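PDB 4AZ1: tyrosine specific protein phosphatase from Trypanosoma cruzi, which probably hydrolyses phosphate esters on tyrosine side chains of proteins, as other members of the protein tyrosine phosphatase family do. Local coordinates for residues L12-R20 and I292-N300. Residues are numbered along the deposited sequence; the frame is centred on the assembly and turned at random.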
# COMPACT_ATOMS: atom_id res chain seq x y z
N LEU A 12 -39.18 -13.32 -26.70
CA LEU A 12 -38.36 -13.51 -27.90
C LEU A 12 -37.77 -14.92 -27.94
O LEU A 12 -37.53 -15.52 -26.90
CB LEU A 12 -37.20 -12.51 -27.91
CG LEU A 12 -37.50 -11.02 -27.90
CD1 LEU A 12 -36.20 -10.25 -27.65
CD2 LEU A 12 -38.17 -10.56 -29.20
N SER A 13 -37.54 -15.44 -29.15
CA SER A 13 -36.85 -16.71 -29.30
C SER A 13 -35.43 -16.59 -28.75
O SER A 13 -34.92 -15.48 -28.58
CB SER A 13 -36.81 -17.11 -30.77
OG SER A 13 -35.97 -16.23 -31.49
N VAL A 14 -34.79 -17.73 -28.47
CA VAL A 14 -33.40 -17.73 -28.00
C VAL A 14 -32.47 -16.94 -28.94
O VAL A 14 -31.66 -16.12 -28.49
CB VAL A 14 -32.84 -19.17 -27.83
CG1 VAL A 14 -31.41 -19.11 -27.30
CG2 VAL A 14 -33.71 -19.97 -26.87
N GLN A 15 -32.61 -17.17 -30.24
CA GLN A 15 -31.79 -16.46 -31.22
C GLN A 15 -32.03 -14.94 -31.17
O GLN A 15 -31.07 -14.16 -31.18
CB GLN A 15 -32.03 -17.00 -32.63
CG GLN A 15 -31.08 -16.45 -33.69
CD GLN A 15 -29.62 -16.77 -33.39
OE1 GLN A 15 -29.31 -17.81 -32.79
NE2 GLN A 15 -28.71 -15.89 -33.81
N ALA A 16 -33.29 -14.53 -31.14
CA ALA A 16 -33.63 -13.12 -31.08
C ALA A 16 -33.12 -12.48 -29.79
O ALA A 16 -32.66 -11.33 -29.79
CB ALA A 16 -35.14 -12.91 -31.23
N GLN A 17 -33.20 -13.21 -28.68
CA GLN A 17 -32.66 -12.72 -27.42
C GLN A 17 -31.16 -12.48 -27.53
O GLN A 17 -30.67 -11.43 -27.13
CB GLN A 17 -32.93 -13.72 -26.28
CG GLN A 17 -34.39 -13.80 -25.85
CD GLN A 17 -34.61 -14.91 -24.83
OE1 GLN A 17 -33.79 -15.84 -24.73
NE2 GLN A 17 -35.69 -14.81 -24.06
N TYR A 18 -30.44 -13.46 -28.07
CA TYR A 18 -29.00 -13.34 -28.22
C TYR A 18 -28.63 -12.16 -29.12
O TYR A 18 -27.71 -11.40 -28.80
CB TYR A 18 -28.41 -14.64 -28.76
CG TYR A 18 -26.90 -14.64 -28.87
CD1 TYR A 18 -26.26 -14.12 -29.99
CD2 TYR A 18 -26.11 -15.17 -27.85
CE1 TYR A 18 -24.89 -14.12 -30.09
CE2 TYR A 18 -24.73 -15.18 -27.95
CZ TYR A 18 -24.13 -14.65 -29.08
OH TYR A 18 -22.75 -14.64 -29.20
N GLU A 19 -29.36 -12.00 -30.22
CA GLU A 19 -29.12 -10.93 -31.18
C GLU A 19 -29.46 -9.54 -30.64
O GLU A 19 -28.80 -8.56 -30.98
CB GLU A 19 -29.92 -11.21 -32.46
CG GLU A 19 -29.35 -12.35 -33.29
CD GLU A 19 -30.13 -12.58 -34.59
OE1 GLU A 19 -31.03 -11.76 -34.91
OE2 GLU A 19 -29.82 -13.57 -35.28
N ARG A 20 -30.53 -9.45 -29.85
CA ARG A 20 -30.89 -8.18 -29.23
C ARG A 20 -29.82 -7.75 -28.22
O ARG A 20 -29.45 -6.57 -28.19
CB ARG A 20 -32.25 -8.28 -28.54
CG ARG A 20 -32.51 -7.11 -27.61
CD ARG A 20 -33.92 -7.08 -27.05
NE ARG A 20 -33.94 -6.27 -25.83
CZ ARG A 20 -35.04 -5.94 -25.15
NH1 ARG A 20 -36.23 -6.34 -25.58
NH2 ARG A 20 -34.93 -5.20 -24.05
N ILE A 292 -32.62 -20.21 -18.42
CA ILE A 292 -31.55 -19.52 -19.14
C ILE A 292 -30.55 -20.50 -19.76
O ILE A 292 -29.51 -20.09 -20.28
CB ILE A 292 -30.76 -18.58 -18.20
CG1 ILE A 292 -30.08 -19.38 -17.07
CG2 ILE A 292 -31.66 -17.48 -17.65
CD1 ILE A 292 -28.99 -18.60 -16.36
N LYS A 293 -30.88 -21.79 -19.70
CA LYS A 293 -29.92 -22.84 -20.07
C LYS A 293 -29.48 -22.78 -21.54
O LYS A 293 -28.29 -22.89 -21.84
CB LYS A 293 -30.50 -24.21 -19.71
CG LYS A 293 -29.63 -25.39 -20.08
CD LYS A 293 -30.23 -26.71 -19.58
CE LYS A 293 -30.33 -26.74 -18.05
NZ LYS A 293 -31.66 -26.29 -17.54
N ALA A 294 -30.44 -22.60 -22.45
CA ALA A 294 -30.12 -22.46 -23.87
C ALA A 294 -29.28 -21.21 -24.17
O ALA A 294 -28.39 -21.25 -25.03
CB ALA A 294 -31.40 -22.46 -24.69
N LEU A 295 -29.55 -20.11 -23.48
CA LEU A 295 -28.77 -18.88 -23.65
C LEU A 295 -27.35 -19.05 -23.13
O LEU A 295 -26.39 -18.69 -23.81
CB LEU A 295 -29.43 -17.70 -22.94
CG LEU A 295 -30.61 -17.04 -23.63
CD1 LEU A 295 -31.13 -15.86 -22.81
CD2 LEU A 295 -30.20 -16.58 -25.02
N VAL A 296 -27.24 -19.58 -21.91
CA VAL A 296 -25.96 -19.95 -21.32
C VAL A 296 -25.21 -20.86 -22.30
O VAL A 296 -24.00 -20.72 -22.50
CB VAL A 296 -26.16 -20.65 -19.96
CG1 VAL A 296 -24.86 -21.28 -19.45
CG2 VAL A 296 -26.70 -19.67 -18.94
N GLY A 297 -25.94 -21.78 -22.93
CA GLY A 297 -25.37 -22.67 -23.93
C GLY A 297 -24.76 -21.93 -25.10
O GLY A 297 -23.65 -22.25 -25.54
N LEU A 298 -25.47 -20.93 -25.61
CA LEU A 298 -24.95 -20.10 -26.70
C LEU A 298 -23.72 -19.26 -26.31
O LEU A 298 -22.87 -18.94 -27.16
CB LEU A 298 -26.04 -19.17 -27.23
CG LEU A 298 -27.02 -19.77 -28.23
CD1 LEU A 298 -28.00 -18.73 -28.72
CD2 LEU A 298 -26.24 -20.36 -29.39
N LEU A 299 -23.62 -18.90 -25.04
CA LEU A 299 -22.51 -18.06 -24.61
C LEU A 299 -21.25 -18.90 -24.33
O LEU A 299 -20.14 -18.37 -24.36
CB LEU A 299 -22.91 -17.23 -23.38
CG LEU A 299 -23.83 -16.01 -23.59
CD1 LEU A 299 -24.41 -15.56 -22.26
CD2 LEU A 299 -23.08 -14.85 -24.24
N ASN A 300 -21.43 -20.20 -24.09
CA ASN A 300 -20.30 -21.09 -23.83
C ASN A 300 -19.68 -21.70 -25.10
O ASN A 300 -20.02 -21.32 -26.23
CB ASN A 300 -20.69 -22.21 -22.85
CG ASN A 300 -20.91 -21.70 -21.43
OD1 ASN A 300 -20.47 -20.61 -21.05
ND2 ASN A 300 -21.59 -22.51 -20.62
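Val-14 and Tyr-18, on the first turns of helix 14-30, pack against Leu-295, Leu-298 and Leu-299 of helix 293-299 in an apolar helix-helix contact near the two chain ends. The axes of 14-20 and 293-299 approach to 10.2 Å, with a crossing angle of -54°. Val-14 touches both Leu-295 and Leu-298 through one branch. Val-14 CG1, anti to the backbone N (chi1 -178°), lies 3.6 Å from Leu-295 CD2 and 3.7 Å from Leu-298 CD1. The other branch turns to Ala-294, with Val-14 CG2 4.0 Å from Ala-294 CB. One turn on, the Tyr-18 ring meets the leucines obliquely. Tyr-18 CD2 is 4.0 Å from Leu-298 CB, and Tyr-18 CE2 is 4.1 Å from Leu-299 CD2. Gln-17 crosses Leu-295 at about a right angle. Gln-17 OE1 comes within 3.3 Å of Leu-295 CD1, while Gln-17 NE2 hydrogen-bonds to the backbone O of Phe-9, which helps to fix the amide. Ser-13 caps the first helix through its OG, which accepts from Ala-16 N. Helix 274-288 lies beside both segments: Tyr-18 touches its Met-274, and Leu-299 its Phe-278. The C-terminal helix thus packs on both helix 14-30 and helix 274-288, at the helical periphery of the phosphatase fold.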